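Local structure of lasso peptide isopeptidase AtxE2 (Asticcacaulis excentricus, 5TXE) at residues Val38-Asp48 / Arg445-Pro456; Glu298-Arg306 / Leu316-Trp324. The protein hydrolyses the isopeptide bond of the lasso peptides astexin-2 and astexin-3, recognising mainly their knotted loop and converting them to linear peptides. The protein carries 1 engineered substitution. All coordinates share one frame; numbering follows the deposited sequence.

Contact 1 (Val38-Asp48 / Arg445-Pro456); sequences VTPEVLVRLAD and RGGTGDENPILP
In this prolyl oligopeptidase-type fold the N-terminal piece of chain belongs to the hydrolase side: Leu43 of helix 40-44 packs on Pro453, Pro456 and the chain of Arg445, whose guanidinium goes on to Leu46, where the loop following strand 431-436 enters helix 454-459. The junction has an apolar end and a polar end. At the apolar end Leu43 holds CG anti to its own backbone N (chi1 179°), which carries CD2 to 3.6 Å from Pro453 CB and 3.8 Å from Pro456 CD. Its other branch, CD1, lies 4.0 Å from CG of Arg445, on the aliphatic part of that side chain. Pro40 and Pro456 lie alongside each other, running opposite ways, with Pro40 CD near Pro456 CB, and Val38 CG1 meets Leu455 CB beside them.

Arg445 starts out extended and then bends at chi3 (-71°), turning its guanidinium to the carbonyls of Leu46 and Ala47. NH1 donates to Leu46 O at 3.1 Å (154° at the hydrogen), near the guanidinium plane, while NH2 adds weak bonds to both carbonyls. No N-H of Arg445 points at Asp48 OD2, 4.4 Å from NH2 and well out of the guanidinium plane, so any direct attraction is probably of charge only. A leucine in place of Arg445 would probably leave the Leu46 and Ala47 carbonyls without these donors and each of two waters without the N-H it accepts from. One water accepts from Arg445 NH2 and donates to Asp48 OD1; the other accepts from Arg445 NH1 and donates to Asp450 OD2 at 2.6 Å, while Asp450 OD1 is bonded to Tyr650 OH.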
# COMPACT_ATOMS: atom_id res chain seq x y z
N VAL A 38 1.65 22.65 -7.77
CA VAL A 38 1.00 21.36 -7.68
C VAL A 38 -0.16 21.44 -6.73
O VAL A 38 0.03 21.64 -5.50
CB VAL A 38 1.95 20.29 -7.18
CG1 VAL A 38 1.24 18.95 -7.09
CG2 VAL A 38 3.11 20.16 -8.15
N THR A 39 -1.36 21.35 -7.30
CA THR A 39 -2.61 21.47 -6.56
C THR A 39 -3.26 20.11 -6.36
O THR A 39 -2.82 19.10 -6.92
CB THR A 39 -3.59 22.34 -7.31
OG1 THR A 39 -3.85 21.71 -8.55
CG2 THR A 39 -3.01 23.75 -7.55
N PRO A 40 -4.30 20.06 -5.51
CA PRO A 40 -4.99 18.75 -5.40
C PRO A 40 -5.53 18.22 -6.74
O PRO A 40 -5.48 17.05 -6.97
CB PRO A 40 -6.15 19.06 -4.46
CG PRO A 40 -5.65 20.21 -3.64
CD PRO A 40 -4.91 21.06 -4.62
N GLU A 41 -5.97 19.11 -7.62
CA GLU A 41 -6.45 18.77 -8.99
C GLU A 41 -5.35 18.13 -9.83
O GLU A 41 -5.59 17.20 -10.56
CB GLU A 41 -7.08 20.03 -9.68
CG GLU A 41 -8.49 20.47 -9.14
CD GLU A 41 -8.48 21.13 -7.72
OE1 GLU A 41 -7.41 21.69 -7.27
OE2 GLU A 41 -9.56 21.07 -7.01
N VAL A 42 -4.12 18.61 -9.67
CA VAL A 42 -2.99 18.04 -10.38
C VAL A 42 -2.64 16.67 -9.78
O VAL A 42 -2.47 15.70 -10.50
CB VAL A 42 -1.75 18.99 -10.35
CG1 VAL A 42 -0.54 18.37 -11.06
CG2 VAL A 42 -2.11 20.31 -11.04
N LEU A 43 -2.56 16.61 -8.45
CA LEU A 43 -2.12 15.39 -7.77
C LEU A 43 -3.05 14.21 -8.03
O LEU A 43 -2.62 13.10 -8.33
CB LEU A 43 -2.03 15.64 -6.28
CG LEU A 43 -1.60 14.47 -5.41
CD1 LEU A 43 -0.19 14.04 -5.82
CD2 LEU A 43 -1.64 14.83 -3.93
N VAL A 44 -4.35 14.44 -7.93
CA VAL A 44 -5.27 13.33 -8.08
C VAL A 44 -5.22 12.77 -9.51
O VAL A 44 -5.50 11.59 -9.71
CB VAL A 44 -6.71 13.71 -7.67
CG1 VAL A 44 -7.36 14.64 -8.68
CG2 VAL A 44 -7.59 12.46 -7.60
N ARG A 45 -4.83 13.59 -10.48
CA ARG A 45 -4.74 13.11 -11.86
C ARG A 45 -3.39 12.50 -12.25
O ARG A 45 -3.24 12.09 -13.39
CB ARG A 45 -5.04 14.27 -12.80
CG ARG A 45 -6.48 14.77 -12.76
CD ARG A 45 -6.62 15.98 -13.67
NE ARG A 45 -8.00 16.33 -13.92
CZ ARG A 45 -8.74 17.06 -13.13
NH1 ARG A 45 -8.25 17.52 -11.98
NH2 ARG A 45 -9.98 17.35 -13.47
N LEU A 46 -2.40 12.48 -11.37
CA LEU A 46 -1.09 11.83 -11.72
C LEU A 46 -1.28 10.34 -11.86
O LEU A 46 -1.75 9.67 -10.92
CB LEU A 46 -0.02 12.14 -10.69
CG LEU A 46 0.41 13.61 -10.60
CD1 LEU A 46 1.37 13.88 -9.46
CD2 LEU A 46 1.05 14.06 -11.90
N ALA A 47 -0.98 9.82 -13.05
CA ALA A 47 -1.19 8.44 -13.37
C ALA A 47 -0.28 7.54 -12.57
O ALA A 47 0.68 8.03 -11.95
CB ALA A 47 -0.95 8.22 -14.84
N ASP A 48 -0.64 6.26 -12.52
CA ASP A 48 0.09 5.25 -11.76
C ASP A 48 0.16 3.94 -12.56
O ASP A 48 -0.53 3.76 -13.58
CB ASP A 48 -0.55 5.02 -10.38
CG ASP A 48 0.52 4.70 -9.25
OD1 ASP A 48 1.77 4.58 -9.51
OD2 ASP A 48 0.08 4.53 -8.07
N ARG A 445 2.96 11.41 -2.40
CA ARG A 445 1.63 11.54 -3.01
C ARG A 445 0.66 11.86 -1.86
O ARG A 445 0.49 13.05 -1.55
CB ARG A 445 1.30 10.28 -3.78
CG ARG A 445 -0.02 10.23 -4.52
CD ARG A 445 -0.35 8.96 -5.31
NE ARG A 445 0.41 8.75 -6.51
CZ ARG A 445 0.01 9.10 -7.71
NH1 ARG A 445 -1.10 9.79 -7.89
NH2 ARG A 445 0.78 8.81 -8.71
N GLY A 446 0.09 10.85 -1.21
CA GLY A 446 -0.90 11.11 -0.14
C GLY A 446 -0.62 10.35 1.14
O GLY A 446 -1.49 10.22 2.02
N GLY A 447 0.61 9.86 1.28
CA GLY A 447 0.95 9.03 2.44
C GLY A 447 0.22 7.73 2.34
O GLY A 447 -0.30 7.39 1.28
N THR A 448 0.14 6.97 3.42
CA THR A 448 -0.44 5.65 3.31
C THR A 448 -1.89 5.78 2.97
O THR A 448 -2.64 6.57 3.58
CB THR A 448 -0.29 4.88 4.63
OG1 THR A 448 1.10 4.81 4.94
CG2 THR A 448 -0.82 3.50 4.49
N GLY A 449 -2.31 5.02 1.98
CA GLY A 449 -3.71 5.08 1.51
C GLY A 449 -4.06 6.24 0.62
O GLY A 449 -5.20 6.37 0.19
N ASP A 450 -3.10 7.07 0.31
CA ASP A 450 -3.29 8.23 -0.54
C ASP A 450 -4.45 9.13 -0.10
O ASP A 450 -5.42 9.33 -0.84
CB ASP A 450 -3.41 7.80 -2.04
CG ASP A 450 -3.37 9.04 -2.99
OD1 ASP A 450 -3.24 10.18 -2.45
OD2 ASP A 450 -3.54 8.87 -4.23
N GLU A 451 -4.34 9.66 1.11
CA GLU A 451 -5.42 10.42 1.74
C GLU A 451 -5.02 11.86 2.05
O GLU A 451 -5.89 12.71 2.26
CB GLU A 451 -5.68 9.87 3.14
CG GLU A 451 -6.75 8.89 3.42
CD GLU A 451 -8.18 9.27 2.99
OE1 GLU A 451 -9.10 9.64 3.85
OE2 GLU A 451 -8.37 9.03 1.78
N ASN A 452 -3.73 12.10 2.23
CA ASN A 452 -3.30 13.39 2.76
C ASN A 452 -2.26 13.98 1.85
O ASN A 452 -1.14 13.50 1.80
CB ASN A 452 -2.76 13.23 4.17
CG ASN A 452 -3.86 12.81 5.15
OD1 ASN A 452 -4.62 13.65 5.60
ND2 ASN A 452 -3.95 11.50 5.44
N PRO A 453 -2.63 15.04 1.12
CA PRO A 453 -1.88 15.44 -0.10
C PRO A 453 -0.60 16.29 0.18
O PRO A 453 -0.68 17.47 0.56
CB PRO A 453 -2.91 16.25 -0.86
CG PRO A 453 -3.72 16.86 0.19
CD PRO A 453 -3.80 15.90 1.33
N ILE A 454 0.56 15.68 0.01
CA ILE A 454 1.76 16.20 0.63
C ILE A 454 2.21 17.45 -0.09
O ILE A 454 2.37 18.50 0.51
CB ILE A 454 2.84 15.11 0.62
CG1 ILE A 454 2.49 14.10 1.68
CG2 ILE A 454 4.23 15.72 0.91
CD1 ILE A 454 3.24 12.82 1.53
N LEU A 455 2.35 17.36 -1.40
CA LEU A 455 2.85 18.51 -2.13
C LEU A 455 1.85 19.65 -2.12
O LEU A 455 2.24 20.76 -1.86
CB LEU A 455 3.28 18.09 -3.56
CG LEU A 455 4.34 16.94 -3.64
CD1 LEU A 455 4.69 16.58 -5.10
CD2 LEU A 455 5.60 17.35 -2.91
N PRO A 456 0.53 19.37 -2.37
CA PRO A 456 -0.42 20.44 -2.20
C PRO A 456 -0.44 21.09 -0.83
O PRO A 456 -0.62 22.29 -0.73
CB PRO A 456 -1.73 19.78 -2.53
CG PRO A 456 -1.37 18.66 -3.46
CD PRO A 456 -0.10 18.15 -2.90
O HOH W 1 -3.34 10.69 -6.11
O HOH W 2 3.23 6.94 -8.43

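Contact 2 (Glu298-Arg306 / Leu316-Trp324); sequences EEACQNITR and LYFLRREGW
This is a beta-hairpin contact within one four-stranded antiparallel blade of the propeller domain: the edge strand 304-310, first of the blade, with the chain that leads into it, meets strand 315-322 through Ile304, Thr305 and Arg306 against Phe318, Leu319 and Arg320. Two straight backbone bonds pair the strands, Thr305 N to Leu319 O at 2.9 Å and Leu319 N to Arg306 O at 2.8 Å. Beyond them the strands diverge, and the pairing gives way to side chains and a water that accepts from Arg321 N and donates to Asn303 O at 2.7 Å.

Ile304 lies across the Phe318 side chain at about a right angle, with CD1 over one face of the ring, 3.7 Å from the centroid and only 10° off the normal, a CH-pi contact. Ala300 O sits at an edge of the same ring, near CE1, and Tyr332 of strand 328-335 meets it from within the blade. Thr305 OG1 and the guanidinium of Arg321 both turn to the carboxylate of Glu56.

Arg320 reaches back from its strand to the 3-10 turn 299-301 and the residue after it. With CG set between the backbone N and the carbonyl carbon (chi1 70°), it grips Gln302 O side-on: NE and NH2 both donate to this one oxygen, NH2 at 2.8 Å, with NE in the carbonyl plane and NH2 tilted from it. Ala300 O is over a face of the guanidinium. NH1 is salt-bridged to Glu322 OE1 at 2.9 Å. A second carboxylate, that of Glu299, completes the network; it is turned 57° from the guanidinium, and its OE2 makes a salt bridge to Arg320 NH2 through a weak bond of 3.3 Å.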
# COMPACT_ATOMS: atom_id res chain seq x y z
N GLU A 298 29.86 -11.51 3.74
CA GLU A 298 29.81 -10.07 3.54
C GLU A 298 28.50 -9.47 4.04
O GLU A 298 27.44 -10.10 4.02
CB GLU A 298 29.98 -9.68 2.07
CG GLU A 298 31.06 -10.41 1.29
CD GLU A 298 32.39 -9.71 1.32
OE1 GLU A 298 32.47 -8.61 0.73
OE2 GLU A 298 33.36 -10.29 1.87
N GLU A 299 28.59 -8.23 4.48
CA GLU A 299 27.45 -7.52 5.00
C GLU A 299 26.43 -7.27 3.86
O GLU A 299 25.22 -7.29 4.06
CB GLU A 299 27.93 -6.19 5.64
CG GLU A 299 26.92 -5.57 6.61
CD GLU A 299 25.81 -4.84 5.89
OE1 GLU A 299 26.09 -4.17 4.86
OE2 GLU A 299 24.64 -4.97 6.31
N ALA A 300 26.94 -7.02 2.68
CA ALA A 300 26.10 -6.78 1.52
C ALA A 300 25.11 -7.88 1.18
O ALA A 300 24.16 -7.62 0.48
CB ALA A 300 27.00 -6.53 0.33
N CYS A 301 25.32 -9.09 1.68
CA CYS A 301 24.55 -10.29 1.30
C CYS A 301 23.39 -10.43 2.24
O CYS A 301 22.65 -11.40 2.16
CB CYS A 301 25.43 -11.59 1.42
SG CYS A 301 26.63 -11.88 0.06
N GLN A 302 23.23 -9.48 3.17
CA GLN A 302 22.15 -9.57 4.18
C GLN A 302 20.87 -8.92 3.76
O GLN A 302 20.87 -7.81 3.22
CB GLN A 302 22.57 -8.94 5.51
CG GLN A 302 23.84 -9.53 6.10
CD GLN A 302 23.77 -9.69 7.59
OE1 GLN A 302 23.51 -8.73 8.35
NE2 GLN A 302 23.95 -10.91 8.01
N ASN A 303 19.78 -9.62 4.03
CA ASN A 303 18.42 -9.15 3.84
C ASN A 303 18.10 -8.75 2.40
O ASN A 303 17.47 -7.76 2.11
CB ASN A 303 18.13 -8.06 4.86
CG ASN A 303 18.03 -8.63 6.26
OD1 ASN A 303 17.37 -9.66 6.51
ND2 ASN A 303 18.75 -8.02 7.18
N ILE A 304 18.51 -9.62 1.48
CA ILE A 304 18.22 -9.45 0.08
C ILE A 304 16.72 -9.47 -0.12
O ILE A 304 16.01 -10.25 0.49
CB ILE A 304 18.93 -10.56 -0.75
CG1 ILE A 304 20.43 -10.27 -0.71
CG2 ILE A 304 18.42 -10.63 -2.20
CD1 ILE A 304 21.32 -11.40 -1.21
N THR A 305 16.23 -8.62 -1.01
CA THR A 305 14.78 -8.63 -1.35
C THR A 305 14.45 -9.17 -2.74
O THR A 305 13.30 -9.44 -3.04
CB THR A 305 14.21 -7.23 -1.20
OG1 THR A 305 15.06 -6.32 -1.91
CG2 THR A 305 14.16 -6.85 0.27
N ARG A 306 15.45 -9.32 -3.59
CA ARG A 306 15.21 -9.80 -4.92
C ARG A 306 16.54 -10.21 -5.52
O ARG A 306 17.50 -9.46 -5.43
CB ARG A 306 14.61 -8.68 -5.80
CG ARG A 306 13.44 -9.11 -6.66
CD ARG A 306 13.78 -10.26 -7.58
NE ARG A 306 12.72 -10.53 -8.55
CZ ARG A 306 12.70 -11.56 -9.41
NH1 ARG A 306 13.70 -12.45 -9.46
NH2 ARG A 306 11.67 -11.71 -10.26
N LEU A 316 25.30 -13.21 -10.45
CA LEU A 316 24.08 -13.01 -9.74
C LEU A 316 23.92 -11.52 -9.49
O LEU A 316 24.91 -10.83 -9.18
CB LEU A 316 24.15 -13.73 -8.41
CG LEU A 316 22.88 -13.70 -7.60
CD1 LEU A 316 21.81 -14.60 -8.20
CD2 LEU A 316 23.17 -14.06 -6.17
N TYR A 317 22.70 -11.00 -9.71
CA TYR A 317 22.37 -9.63 -9.33
C TYR A 317 21.34 -9.66 -8.22
O TYR A 317 20.49 -10.54 -8.18
CB TYR A 317 21.78 -8.89 -10.50
CG TYR A 317 22.57 -8.93 -11.76
CD1 TYR A 317 23.61 -8.04 -11.99
CD2 TYR A 317 22.24 -9.84 -12.76
CE1 TYR A 317 24.32 -8.07 -13.17
CE2 TYR A 317 22.93 -9.86 -13.97
CZ TYR A 317 23.98 -8.99 -14.19
OH TYR A 317 24.68 -9.06 -15.42
N PHE A 318 21.44 -8.71 -7.28
CA PHE A 318 20.44 -8.62 -6.26
C PHE A 318 20.16 -7.23 -5.72
O PHE A 318 20.99 -6.33 -5.81
CB PHE A 318 20.69 -9.61 -5.13
CG PHE A 318 21.97 -9.43 -4.39
CD1 PHE A 318 22.06 -8.49 -3.38
CD2 PHE A 318 23.06 -10.26 -4.62
CE1 PHE A 318 23.22 -8.34 -2.64
CE2 PHE A 318 24.22 -10.12 -3.87
CZ PHE A 318 24.30 -9.16 -2.88
N LEU A 319 18.96 -7.09 -5.17
CA LEU A 319 18.50 -5.85 -4.56
C LEU A 319 18.41 -5.99 -3.08
O LEU A 319 18.17 -7.09 -2.56
CB LEU A 319 17.06 -5.54 -4.98
CG LEU A 319 16.88 -4.94 -6.37
CD1 LEU A 319 15.39 -4.75 -6.67
CD2 LEU A 319 17.60 -3.62 -6.45
N ARG A 320 18.55 -4.87 -2.39
CA ARG A 320 18.26 -4.85 -0.98
C ARG A 320 18.09 -3.43 -0.49
O ARG A 320 18.37 -2.47 -1.21
CB ARG A 320 19.37 -5.49 -0.17
CG ARG A 320 20.61 -4.61 -0.20
CD ARG A 320 21.90 -5.17 0.33
NE ARG A 320 21.84 -5.57 1.70
CZ ARG A 320 22.58 -5.04 2.66
NH1 ARG A 320 23.44 -4.05 2.42
NH2 ARG A 320 22.43 -5.53 3.88
N ARG A 321 17.62 -3.31 0.74
CA ARG A 321 17.54 -2.01 1.41
C ARG A 321 18.73 -1.82 2.30
O ARG A 321 19.23 -2.78 2.85
CB ARG A 321 16.27 -1.94 2.23
CG ARG A 321 15.08 -1.88 1.32
CD ARG A 321 13.94 -2.75 1.75
NE ARG A 321 12.86 -2.66 0.75
CZ ARG A 321 11.62 -2.21 0.99
NH1 ARG A 321 11.24 -1.83 2.20
NH2 ARG A 321 10.74 -2.17 -0.01
N GLU A 322 19.21 -0.59 2.40
CA GLU A 322 20.37 -0.31 3.22
C GLU A 322 20.47 1.20 3.57
O GLU A 322 19.60 1.97 3.22
CB GLU A 322 21.65 -0.79 2.50
CG GLU A 322 21.91 -0.13 1.16
CD GLU A 322 23.18 -0.68 0.50
OE1 GLU A 322 23.38 -1.91 0.52
OE2 GLU A 322 23.95 0.14 -0.07
N GLY A 323 21.53 1.58 4.26
CA GLY A 323 21.76 2.93 4.73
C GLY A 323 21.06 3.15 6.07
O GLY A 323 20.43 2.25 6.62
N TRP A 324 21.13 4.38 6.58
CA TRP A 324 20.49 4.72 7.85
C TRP A 324 18.97 4.35 7.82
O TRP A 324 18.23 4.74 6.89
CB TRP A 324 20.63 6.20 8.09
CG TRP A 324 20.14 6.67 9.43
CD1 TRP A 324 18.93 7.19 9.70
CD2 TRP A 324 20.90 6.75 10.64
NE1 TRP A 324 18.86 7.58 11.02
CE2 TRP A 324 20.06 7.30 11.62
CE3 TRP A 324 22.21 6.40 10.99
CZ2 TRP A 324 20.48 7.51 12.93
CZ3 TRP A 324 22.64 6.61 12.29
CH2 TRP A 324 21.76 7.16 13.26
O HOH W 3 16.88 -5.23 2.69

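From the N terminus the chain first lays down residues 38-48, then enters strand 48-49 and builds the successive antiparallel blades of the propeller. Contact 2 falls within that excursion: it closes a short local loop, with nine residues between its segments, and joins neighbouring strands of one blade. After the last blade the chain forms strands 401-408, 414-421 and 431-436 of the hydrolase sheet. Contact 1 then fastens the N-terminal helix 40-44, ahead of the propeller, to the hydrolase loop and helix 454-459 after it, closing a loop of nearly 400 residues with contact 2 nested inside. The two do not touch: their centres are 31 Å apart and their nearest atoms about 12 Å.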